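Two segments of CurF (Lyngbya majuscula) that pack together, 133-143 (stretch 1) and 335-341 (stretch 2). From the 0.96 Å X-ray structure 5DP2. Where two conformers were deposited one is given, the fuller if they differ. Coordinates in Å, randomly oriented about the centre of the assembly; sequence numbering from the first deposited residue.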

# COMPACT_ATOMS: atom_id res chain seq x y z
N MET A 133 11.02 -10.64 9.36
CA MET A 133 10.46 -9.31 9.56
C MET A 133 10.40 -8.50 8.26
O MET A 133 9.38 -7.90 7.96
CB MET A 133 11.23 -8.53 10.64
CG MET A 133 11.01 -9.05 12.05
SD MET A 133 9.40 -8.59 12.67
CE MET A 133 9.39 -9.40 14.24
N VAL A 134 11.49 -8.51 7.49
CA VAL A 134 11.51 -7.74 6.24
C VAL A 134 10.47 -8.26 5.25
O VAL A 134 9.79 -7.49 4.60
CB VAL A 134 12.93 -7.75 5.66
CG1 VAL A 134 12.92 -7.31 4.21
CG2 VAL A 134 13.83 -6.82 6.48
N GLU A 135 10.36 -9.59 5.13
CA GLU A 135 9.33 -10.16 4.25
C GLU A 135 7.93 -9.76 4.68
O GLU A 135 7.09 -9.36 3.87
CB GLU A 135 9.43 -11.69 4.25
CG GLU A 135 10.55 -12.23 3.39
CD GLU A 135 10.70 -13.73 3.46
OE1 GLU A 135 10.57 -14.32 4.57
OE2 GLU A 135 11.01 -14.32 2.40
N ALA A 136 7.67 -9.87 5.98
CA ALA A 136 6.34 -9.54 6.49
C ALA A 136 6.01 -8.06 6.33
O ALA A 136 4.86 -7.69 6.20
CB ALA A 136 6.18 -9.98 7.94
N ALA A 137 7.06 -7.22 6.33
CA ALA A 137 6.90 -5.77 6.15
C ALA A 137 6.41 -5.41 4.76
O ALA A 137 6.04 -4.25 4.55
CB ALA A 137 8.20 -5.05 6.46
N THR A 138 6.41 -6.35 3.81
CA THR A 138 5.88 -6.05 2.48
C THR A 138 4.38 -6.20 2.38
O THR A 138 3.81 -5.85 1.34
CB THR A 138 6.55 -6.93 1.39
OG1 THR A 138 6.08 -8.29 1.48
CG2 THR A 138 8.04 -6.86 1.42
N ILE A 139 3.71 -6.73 3.41
CA ILE A 139 2.34 -7.23 3.23
C ILE A 139 1.22 -6.19 3.35
O ILE A 139 0.38 -6.10 2.47
CB ILE A 139 2.06 -8.40 4.23
CG1 ILE A 139 2.95 -9.59 3.92
CG2 ILE A 139 0.58 -8.77 4.21
CD1 ILE A 139 2.86 -10.72 4.92
N PHE A 140 1.16 -5.46 4.48
CA PHE A 140 -0.11 -4.85 4.90
C PHE A 140 -0.74 -3.89 3.89
O PHE A 140 -1.83 -4.15 3.38
CB PHE A 140 0.07 -4.16 6.27
CG PHE A 140 -1.19 -3.55 6.82
CD1 PHE A 140 -2.12 -4.33 7.50
CD2 PHE A 140 -1.48 -2.21 6.63
CE1 PHE A 140 -3.30 -3.77 7.97
CE2 PHE A 140 -2.65 -1.64 7.10
CZ PHE A 140 -3.57 -2.44 7.76
N MET A 141 -0.11 -2.75 3.62
CA MET A 141 -0.83 -1.78 2.84
C MET A 141 -1.07 -2.28 1.41
O MET A 141 -2.17 -2.11 0.85
CB MET A 141 -0.12 -0.43 2.87
CG MET A 141 -0.91 0.69 2.26
SD MET A 141 -2.50 1.08 2.99
CE MET A 141 -1.97 2.04 4.41
N SER A 142 -0.06 -2.87 0.79
CA SER A 142 -0.20 -3.26 -0.62
C SER A 142 -1.24 -4.38 -0.81
O SER A 142 -2.09 -4.29 -1.69
CB SER A 142 1.15 -3.65 -1.20
OG SER A 142 2.08 -2.58 -1.15
N PHE A 143 -1.15 -5.45 -0.01
CA PHE A 143 -2.12 -6.53 -0.14
C PHE A 143 -3.49 -6.16 0.37
O PHE A 143 -4.49 -6.63 -0.20
CB PHE A 143 -1.64 -7.83 0.51
CG PHE A 143 -0.61 -8.58 -0.31
CD1 PHE A 143 -1.02 -9.50 -1.26
CD2 PHE A 143 0.73 -8.36 -0.13
CE1 PHE A 143 -0.09 -10.22 -2.00
CE2 PHE A 143 1.67 -9.09 -0.85
CZ PHE A 143 1.25 -10.03 -1.79
N GLY A 335 8.39 -3.85 -6.43
CA GLY A 335 7.86 -4.29 -5.13
C GLY A 335 7.96 -3.22 -4.06
O GLY A 335 7.41 -2.11 -4.25
N LYS A 336 8.61 -3.54 -2.95
CA LYS A 336 8.59 -2.73 -1.75
C LYS A 336 10.01 -2.24 -1.37
O LYS A 336 10.99 -2.98 -1.53
CB LYS A 336 7.98 -3.53 -0.57
CG LYS A 336 7.25 -2.68 0.50
CD LYS A 336 5.86 -2.25 0.05
CE LYS A 336 5.17 -1.35 1.09
NZ LYS A 336 3.77 -0.98 0.70
N ILE A 337 10.07 -1.04 -0.78
CA ILE A 337 11.29 -0.55 -0.18
C ILE A 337 11.10 -0.61 1.33
O ILE A 337 10.14 -0.04 1.86
CB ILE A 337 11.59 0.84 -0.70
CG1 ILE A 337 11.75 0.78 -2.23
CG2 ILE A 337 12.82 1.41 -0.01
CD1 ILE A 337 11.47 2.10 -2.90
N VAL A 338 11.97 -1.39 1.98
CA VAL A 338 11.82 -1.69 3.41
C VAL A 338 13.00 -1.12 4.18
O VAL A 338 14.14 -1.36 3.83
CB VAL A 338 11.71 -3.22 3.65
CG1 VAL A 338 11.60 -3.54 5.13
CG2 VAL A 338 10.52 -3.81 2.89
N VAL A 339 12.69 -0.38 5.26
CA VAL A 339 13.72 0.20 6.12
C VAL A 339 13.81 -0.63 7.41
O VAL A 339 12.80 -0.90 8.06
CB VAL A 339 13.39 1.68 6.42
CG1 VAL A 339 14.39 2.29 7.40
CG2 VAL A 339 13.35 2.46 5.11
N THR A 340 15.01 -1.05 7.79
CA THR A 340 15.21 -1.77 9.03
C THR A 340 15.58 -0.80 10.14
O THR A 340 16.34 0.15 9.95
CB THR A 340 16.27 -2.87 8.90
OG1 THR A 340 17.47 -2.31 8.38
CG2 THR A 340 15.77 -3.98 7.99
N MET A 341 15.08 -1.09 11.33
CA MET A 341 15.47 -0.27 12.47
C MET A 341 16.69 -0.86 13.23
O MET A 341 16.93 -2.07 13.15
CB MET A 341 14.25 -0.05 13.35
CG MET A 341 13.17 0.73 12.63
SD MET A 341 13.64 2.44 12.24
CE MET A 341 13.46 3.19 13.87
O HOH W 1 2.57 -3.35 1.88

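The packing of residues 133-143 against the strand 336-340 of CurF is a small contact of two characters, apolar along most of its length and polar at one end, where a buried lysine is held by a serine and a water. It illustrates a general principle: a β-strand meets a helical segment with alternate residues, and a long side chain in such a row can carry its charge past the apolar patch to polar partners waiting beyond it.

The alternation is plain in the strand. Lys-336 and Val-338 direct their CA-to-CB bonds toward the helical segment, whereas those of Ile-337 and Val-339 point away and neither residue touches it. Val-338 sits at the centre of the apolar part. Its CG1 lies 4.1 Å from CG1 of Val-134 and 4.0 Å from CB of Ala-137, while its CG2 is 4.2 Å from CG2 of Thr-138. These are ordinary van der Waals separations, and the small side chain of Ala-137 meets the valine with its single methyl group. Farther along the strand, CG2 of Thr-340 approaches CG2 of Val-134 to 3.8 Å, so this threonine adds a methyl to the apolar surface.

Thr-138 shows how a residue of mixed character can serve two needs at once. Its OG1 donates a hydrogen bond to Glu-135 O at 2.8 Å, within its own segment, and its methyl CG2 rests 3.9 Å from CB of Lys-336. Around it the helix loses its regular pattern: a type I turn runs from Ala-136 to Ile-139, with Ile-139 N bonded to Ala-136 O at 3.2 Å.

Lys-336 has the largest covered area of the contact. With chi3 and chi4 both t, the outer part of its chain is extended, and NZ reaches Ser-142, donating a hydrogen bond to OG at 3.0 Å. The ammonium group also donates to water 1, with NZ 2.9 Å from the water oxygen. That water donates in turn to Thr-138 O, 2.8 Å from its oxygen, and accepts from Ser-142 N at 2.9 Å. It therefore joins a carbonyl and an amide four residues apart, standing where a direct helical bond would otherwise run, and ties both to the lysine. NZ has a further hydrogen bond elsewhere in the structure. Burial of the amine is thus matched by polar partners, although only 326 Å² of surface, both sides summed, is covered between the two segments.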